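Local coordinates for aminopeptidase P; XAA-pro aminopeptidase (Streptococcus thermophilus, PDB 3IL0), which is the N-terminal creatinase/prolidase-type domain of a probable metal-dependent aminopeptidase of the M24B family, at residues Q120-F123 with M124-L127; F53-D56 with S57-L61; A110-E113 with G114-L117. All coordinates share one frame; numbering follows the deposited sequence.

Contact 1 of 3, residues Q120-F123 with M124-L127; sequences QTNF and MEEL
F123 meets both M124 and L127 as the chain leaves strand 116-120 and turns into helix 123-128. Its CG lies anti to the backbone N (chi1 178°), which carries the ring forward alongside M124 and L127, buried where a large apolar group suits. Its CB lies against the peptide that follows. Next, CD1 comes 3.5 Å from M124 N, which approaches the ring at its edge near the plane, and the same CD1 is 4.4 Å from M124 SD, an apolar contact. CE1, farther round, is 3.9 Å from L127 CD1, one helical turn on, with the two side chains crossing at a slant. Beyond the segments, F11 of helix 7-18 packs edge-to-face with this ring and K14 makes a cation-pi contact with it.

The other side of the turn is polar and more exposed. N122 has a left-handed backbone, a conformation asparagine tolerates well. Its carbonyl O receives E125 N at 3.1 Å. The side chains of N122 and E125 run side by side: N122 CB is 3.6 Å from E125 CB. Their amide and carboxylate planes are nearly perpendicular (83°), and N122 ND2 remains 3.8 Å from E125 OE1. Polar outside and apolar inside, this is a strand-to-helix turn starting an amphipathic helix, here packed on helices 7-18 and 28-35 of the creatinase/prolidase N-terminal domain.

Contact 2 of 3, residues F53-D56 with S57-L61; sequences FLTD and SRYTL
The carbonyl O of D56 is gripped by two donors from opposite faces of its plane: T60 OG1 at 2.7 Å and Y59 N at 3.3 Å. Together with the side-chain bonds of D56, this makes an Asx motif, placed where strand 51-55 hands over to helix 60-66 in a beta-alpha-beta crossover to strand 71-74. Aspartate suits the position because its short carboxylate can bend forward to the amides two and three residues on. CG sits between the backbone N and the carbonyl carbon (chi1 63°), turning OD1 toward those amides. Y59 N reaches D56 OD1 at 3.0 Å, nearly in line with the C-O bond, while R58 N, at 2.9 Å from D56 OD1, adds a weak bond with a bent angle of 116°. Y59 N is thus shared between the carbonyl and the carboxylate.

The other carboxylate oxygen faces a charge. R58, its chain bent at chi2 and chi3, curls back so that NH1 forms a salt bridge to D56 OD2 at 3.0 Å, although the hydrogen bond within it is weak; the carboxylate and guanidinium planes lie 38° apart. D56 OD1 lies over the centre of one face of the Y59 ring, 3.4 Å above its plane; separately, Y59 CZ lies over one face of the R58 guanidinium. On the strand side, buried T55 crosses the tyrosine at about a right angle: its OG1, hydrogen-bonded to N41 O, comes 3.3 Å from Y59 CD1.

Contact 3 of 3, residues A110-E113 with G114-L117; sequences AIFE and GYTL
F112 and Y115 form the tight side of this turn, whereas E113 and G114 at its crown are exposed within the chain. Y115 CD2 lies 4.1 Å from F112 CB and at the edge of the F112 ring, near its plane. In Y115, CG lies anti to the carbonyl carbon, beside the backbone N (chi1 -54°), which brings CD2 to within 3.1 Å of F112 O; that oxygen sits at the tyrosine's own edge, so the ring is laid against the turn's carbonyl rather than over it. L117 adds its CD2 at 4.2 Å from F112 CB. The buried F112 ring packs on I94 of strand 93-97 and has I111 CG2 over one face, offset toward the rim, so an apolar aromatic suits the place.

A type II beta turn runs from F112 to Y115, and its hydrogen bond fixes the spacing of these two residues: Y115 N donates to F112 O at 3.0 Å with an angle of 160°, close to straight. It reverses the chain between the end of helix 102-111 and strand 116-120, completing the crossover of a beta-alpha-beta unit that starts from strand 93-97. G114 takes the third place of the turn with a phi of 96°, where a side chain would be jammed against the preceding carbonyl O, so glycine is called for.

On the loose side, E113 starts away from 114-117 and its chain is extended beyond CG.

How the contacts relate
From the N terminus the three contacts come in series, with none nested inside or crossing another. Contact 2 closes the loop from strand 51-55 into helix 60-66, on the way to outer strand 71-74. Contact 3 then turns helix 102-111 into strand 116-120, the outermost strand at the other end of the same mixed sheet; its centre is about 25 Å from that of contact 2. The strand leads straight into contact 1, where the chain begins helix 123-128. Contacts 1 and 2 lie on opposite sides of the chain's centre. Each thus joins a strand to a helix, two within crossover units and one near the C-terminal end of the modelled chain.

Contact 1 of 3, residues Q120-F123 with M124-L127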
loop_
_atom_site.group_PDB
_atom_site.type_symbol
_atom_site.label_atom_id
_atom_site.label_comp_id
_atom_site.label_asym_id
_atom_site.label_seq_id
_atom_site.Cartn_x
_atom_site.Cartn_y
_atom_site.Cartn_z
ATOM N N GLN A 120 6.507 -3.855 10.164
ATOM C CA GLN A 120 6.312 -2.538 10.783
ATOM C C GLN A 120 5.353 -2.610 11.967
ATOM O O GLN A 120 4.360 -3.307 11.915
ATOM C CB GLN A 120 5.771 -1.567 9.697
ATOM C CG GLN A 120 6.729 -1.359 8.528
ATOM C CD GLN A 120 7.961 -0.634 8.992
ATOM O OE1 GLN A 120 9.092 -1.127 8.901
ATOM N NE2 GLN A 120 7.742 0.514 9.562
ATOM N N THR A 121 5.664 -1.908 13.053
ATOM C CA THR A 121 4.748 -1.781 14.183
ATOM C C THR A 121 4.014 -0.456 14.179
ATOM O O THR A 121 4.637 0.589 14.307
ATOM C CB THR A 121 5.497 -1.838 15.495
ATOM O OG1 THR A 121 6.252 -3.055 15.509
ATOM C CG2 THR A 121 4.537 -1.823 16.658
ATOM N N ASN A 122 2.690 -0.505 14.077
ATOM C CA ASN A 122 1.859 0.684 14.142
ATOM C C ASN A 122 2.252 1.834 13.209
ATOM O O ASN A 122 2.099 2.985 13.577
ATOM C CB ASN A 122 1.877 1.200 15.579
ATOM C CG ASN A 122 1.162 0.294 16.538
ATOM O OD1 ASN A 122 0.401 -0.612 16.154
ATOM N ND2 ASN A 122 1.397 0.535 17.819
ATOM N N PHE A 123 2.796 1.560 12.033
ATOM C CA PHE A 123 3.231 2.656 11.131
ATOM C C PHE A 123 2.054 3.592 10.835
ATOM O O PHE A 123 2.160 4.813 10.926
ATOM C CB PHE A 123 3.720 2.034 9.824
ATOM C CG PHE A 123 4.168 3.014 8.763
ATOM C CD1 PHE A 123 3.229 3.721 7.991
ATOM C CD2 PHE A 123 5.531 3.148 8.473
ATOM C CE1 PHE A 123 3.634 4.564 6.956
ATOM C CE2 PHE A 123 5.971 4.009 7.419
ATOM C CZ PHE A 123 5.018 4.721 6.666
ATOM N N MET A 124 0.925 2.982 10.486
ATOM C CA MET A 124 -0.307 3.709 10.145
ATOM C C MET A 124 -0.958 4.417 11.306
ATOM O O MET A 124 -1.790 5.303 11.081
ATOM C CB MET A 124 -1.363 2.774 9.495
ATOM C CG MET A 124 -0.990 2.326 8.028
ATOM S SD MET A 124 -1.038 3.719 6.901
ATOM C CE MET A 124 -2.570 4.527 7.469
ATOM N N GLU A 125 -0.590 4.015 12.524
ATOM C CA GLU A 125 -1.222 4.492 13.762
ATOM C C GLU A 125 -1.051 5.991 13.988
ATOM O O GLU A 125 -2.000 6.681 14.324
ATOM C CB GLU A 125 -0.699 3.684 14.972
ATOM C CG GLU A 125 -1.758 3.321 16.000
ATOM C CD GLU A 125 -1.600 4.023 17.369
ATOM O OE1 GLU A 125 -0.575 3.772 18.073
ATOM O OE2 GLU A 125 -2.534 4.775 17.754
ATOM N N GLU A 126 0.158 6.491 13.794
ATOM C CA GLU A 126 0.431 7.947 13.893
ATOM C C GLU A 126 -0.279 8.679 12.802
ATOM O O GLU A 126 -0.953 9.686 13.032
ATOM C CB GLU A 126 1.907 8.289 13.752
ATOM C CG GLU A 126 2.738 7.197 13.107
ATOM C CD GLU A 126 2.971 5.996 14.072
ATOM O OE1 GLU A 126 4.149 5.723 14.448
ATOM O OE2 GLU A 126 1.965 5.344 14.465
ATOM N N LEU A 127 -0.125 8.169 11.591
ATOM C CA LEU A 127 -0.786 8.807 10.474
ATOM C C LEU A 127 -2.280 8.919 10.792
ATOM O O LEU A 127 -2.865 9.965 10.565
ATOM C CB LEU A 127 -0.553 8.031 9.174
ATOM C CG LEU A 127 0.843 8.054 8.572
ATOM C CD1 LEU A 127 0.753 7.214 7.303
ATOM C CD2 LEU A 127 1.299 9.488 8.273
#

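Contact 2 of 3, residues F53-D56 with S57-L61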
loop_
_atom_site.group_PDB
_atom_site.type_symbol
_atom_site.label_atom_id
_atom_site.label_comp_id
_atom_site.label_asym_id
_atom_site.label_seq_id
_atom_site.Cartn_x
_atom_site.Cartn_y
_atom_site.Cartn_z
ATOM N N PHE A 53 -3.508 2.209 -5.925
ATOM C CA PHE A 53 -4.735 1.697 -5.325
ATOM C C PHE A 53 -5.169 0.550 -6.199
ATOM O O PHE A 53 -5.361 0.737 -7.405
ATOM C CB PHE A 53 -5.822 2.804 -5.293
ATOM C CG PHE A 53 -7.130 2.353 -4.707
ATOM C CD1 PHE A 53 -7.455 2.655 -3.389
ATOM C CD2 PHE A 53 -8.037 1.613 -5.472
ATOM C CE1 PHE A 53 -8.659 2.243 -2.845
ATOM C CE2 PHE A 53 -9.223 1.168 -4.931
ATOM C CZ PHE A 53 -9.548 1.501 -3.616
ATOM N N LEU A 54 -5.342 -0.631 -5.626
ATOM C CA LEU A 54 -5.598 -1.786 -6.457
ATOM C C LEU A 54 -6.934 -2.408 -6.101
ATOM O O LEU A 54 -7.171 -2.780 -4.948
ATOM C CB LEU A 54 -4.432 -2.815 -6.362
ATOM C CG LEU A 54 -3.009 -2.313 -6.697
ATOM C CD1 LEU A 54 -2.182 -2.122 -5.457
ATOM C CD2 LEU A 54 -2.303 -3.258 -7.612
ATOM N N THR A 55 -7.792 -2.547 -7.110
ATOM C CA THR A 55 -9.073 -3.225 -6.932
ATOM C C THR A 55 -9.573 -3.989 -8.196
ATOM O O THR A 55 -9.004 -3.883 -9.287
ATOM C CB THR A 55 -10.109 -2.213 -6.423
ATOM O OG1 THR A 55 -11.277 -2.908 -5.996
ATOM C CG2 THR A 55 -10.443 -1.197 -7.493
ATOM N N ASP A 56 -10.617 -4.792 -8.003
ATOM C CA ASP A 56 -11.305 -5.535 -9.092
ATOM C C ASP A 56 -12.166 -4.656 -10.031
ATOM O O ASP A 56 -12.296 -3.425 -9.837
ATOM C CB ASP A 56 -12.199 -6.631 -8.505
ATOM C CG ASP A 56 -13.322 -6.061 -7.650
ATOM O OD1 ASP A 56 -13.893 -4.997 -8.021
ATOM O OD2 ASP A 56 -13.627 -6.677 -6.592
ATOM N N SER A 57 -12.759 -5.316 -11.034
ATOM C CA SER A 57 -13.498 -4.635 -12.125
ATOM C C SER A 57 -14.785 -4.007 -11.604
ATOM O O SER A 57 -15.315 -3.038 -12.169
ATOM C CB SER A 57 -13.817 -5.613 -13.265
ATOM O OG SER A 57 -14.468 -6.754 -12.753
ATOM N N ARG A 58 -15.242 -4.551 -10.492
ATOM C CA ARG A 58 -16.432 -4.074 -9.841
ATOM C C ARG A 58 -16.270 -2.660 -9.226
ATOM O O ARG A 58 -17.176 -1.832 -9.350
ATOM C CB ARG A 58 -16.844 -5.108 -8.803
ATOM C CG ARG A 58 -16.894 -6.533 -9.396
ATOM C CD ARG A 58 -16.394 -7.545 -8.419
ATOM N NE ARG A 58 -17.351 -7.737 -7.334
ATOM C CZ ARG A 58 -17.053 -8.228 -6.133
ATOM N NH1 ARG A 58 -15.804 -8.561 -5.827
ATOM N NH2 ARG A 58 -18.013 -8.375 -5.221
ATOM N N TYR A 59 -15.129 -2.368 -8.585
ATOM C CA TYR A 59 -15.005 -1.104 -7.825
ATOM C C TYR A 59 -14.138 -0.074 -8.505
ATOM O O TYR A 59 -13.758 0.918 -7.884
ATOM C CB TYR A 59 -14.486 -1.351 -6.408
ATOM C CG TYR A 59 -15.032 -2.594 -5.768
ATOM C CD1 TYR A 59 -14.289 -3.270 -4.818
ATOM C CD2 TYR A 59 -16.289 -3.115 -6.121
ATOM C CE1 TYR A 59 -14.769 -4.421 -4.219
ATOM C CE2 TYR A 59 -16.776 -4.271 -5.536
ATOM C CZ TYR A 59 -16.005 -4.921 -4.579
ATOM O OH TYR A 59 -16.446 -6.061 -3.955
ATOM N N THR A 60 -13.848 -0.288 -9.783
ATOM C CA THR A 60 -12.911 0.571 -10.485
ATOM C C THR A 60 -13.483 1.962 -10.728
ATOM O O THR A 60 -12.772 2.955 -10.543
ATOM C CB THR A 60 -12.501 -0.025 -11.845
ATOM O OG1 THR A 60 -12.241 -1.432 -11.694
ATOM C CG2 THR A 60 -11.273 0.722 -12.415
ATOM N N LEU A 61 -14.753 2.025 -11.159
ATOM C CA LEU A 61 -15.430 3.302 -11.430
ATOM C C LEU A 61 -15.605 4.049 -10.118
ATOM O O LEU A 61 -15.074 5.161 -9.963
ATOM C CB LEU A 61 -16.797 3.100 -12.130
ATOM C CG LEU A 61 -16.832 2.484 -13.546
ATOM C CD1 LEU A 61 -18.204 1.798 -13.857
ATOM C CD2 LEU A 61 -16.443 3.520 -14.609
#

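Contact 3 of 3, residues A110-E113 with G114-L117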
loop_
_atom_site.group_PDB
_atom_site.type_symbol
_atom_site.label_atom_id
_atom_site.label_comp_id
_atom_site.label_asym_id
_atom_site.label_seq_id
_atom_site.Cartn_x
_atom_site.Cartn_y
_atom_site.Cartn_z
ATOM N N ALA A 110 6.808 -15.678 -0.728
ATOM C CA ALA A 110 6.856 -16.329 -2.030
ATOM C C ALA A 110 6.798 -15.244 -3.140
ATOM O O ALA A 110 7.697 -15.133 -3.997
ATOM C CB ALA A 110 5.732 -17.379 -2.154
ATOM N N ILE A 111 5.808 -14.367 -3.094
ATOM C CA ILE A 111 5.654 -13.419 -4.150
ATOM C C ILE A 111 6.816 -12.475 -4.272
ATOM O O ILE A 111 7.132 -12.032 -5.374
ATOM C CB ILE A 111 4.405 -12.653 -3.944
ATOM C CG1 ILE A 111 3.235 -13.620 -4.168
ATOM C CG2 ILE A 111 4.369 -11.473 -4.885
ATOM C CD1 ILE A 111 1.893 -13.061 -3.982
ATOM N N PHE A 112 7.429 -12.116 -3.156
ATOM C CA PHE A 112 8.461 -11.121 -3.141
ATOM C C PHE A 112 9.799 -11.744 -2.866
ATOM O O PHE A 112 10.714 -11.105 -2.417
ATOM C CB PHE A 112 8.162 -9.982 -2.154
ATOM C CG PHE A 112 6.960 -9.141 -2.522
ATOM C CD1 PHE A 112 7.084 -8.065 -3.398
ATOM C CD2 PHE A 112 5.727 -9.413 -2.002
ATOM C CE1 PHE A 112 5.969 -7.305 -3.757
ATOM C CE2 PHE A 112 4.642 -8.680 -2.345
ATOM C CZ PHE A 112 4.756 -7.618 -3.234
ATOM N N GLU A 113 9.963 -12.986 -3.237
ATOM C CA GLU A 113 11.244 -13.676 -3.013
ATOM C C GLU A 113 12.359 -12.855 -3.652
ATOM O O GLU A 113 12.209 -12.371 -4.756
ATOM C CB GLU A 113 11.173 -15.067 -3.636
ATOM C CG GLU A 113 11.894 -16.119 -2.874
ATOM C CD GLU A 113 11.641 -17.518 -3.450
ATOM O OE1 GLU A 113 11.044 -18.391 -2.729
ATOM O OE2 GLU A 113 12.034 -17.734 -4.636
ATOM N N GLY A 114 13.446 -12.634 -2.937
ATOM C CA GLY A 114 14.545 -11.814 -3.438
ATOM C C GLY A 114 14.548 -10.369 -3.005
ATOM O O GLY A 114 15.527 -9.656 -3.272
ATOM N N TYR A 115 13.453 -9.907 -2.387
ATOM C CA TYR A 115 13.383 -8.581 -1.797
ATOM C C TYR A 115 13.387 -8.670 -0.271
ATOM O O TYR A 115 13.186 -9.699 0.280
ATOM C CB TYR A 115 12.105 -7.860 -2.269
ATOM C CG TYR A 115 11.984 -7.835 -3.749
ATOM C CD1 TYR A 115 12.587 -6.837 -4.470
ATOM C CD2 TYR A 115 11.324 -8.859 -4.447
ATOM C CE1 TYR A 115 12.520 -6.816 -5.843
ATOM C CE2 TYR A 115 11.282 -8.854 -5.834
ATOM C CZ TYR A 115 11.879 -7.814 -6.516
ATOM O OH TYR A 115 11.849 -7.714 -7.899
ATOM N N THR A 116 13.593 -7.560 0.411
ATOM C CA THR A 116 13.638 -7.556 1.858
ATOM C C THR A 116 12.240 -7.129 2.303
ATOM O O THR A 116 11.780 -6.039 1.941
ATOM C CB THR A 116 14.717 -6.524 2.329
ATOM O OG1 THR A 116 15.997 -6.899 1.789
ATOM C CG2 THR A 116 14.826 -6.435 3.841
ATOM N N LEU A 117 11.552 -7.999 3.027
ATOM C CA LEU A 117 10.294 -7.680 3.698
ATOM C C LEU A 117 10.599 -7.175 5.101
ATOM O O LEU A 117 11.346 -7.796 5.873
ATOM C CB LEU A 117 9.375 -8.911 3.750
ATOM C CG LEU A 117 8.869 -9.408 2.382
ATOM C CD1 LEU A 117 8.097 -10.727 2.534
ATOM C CD2 LEU A 117 8.001 -8.411 1.759
#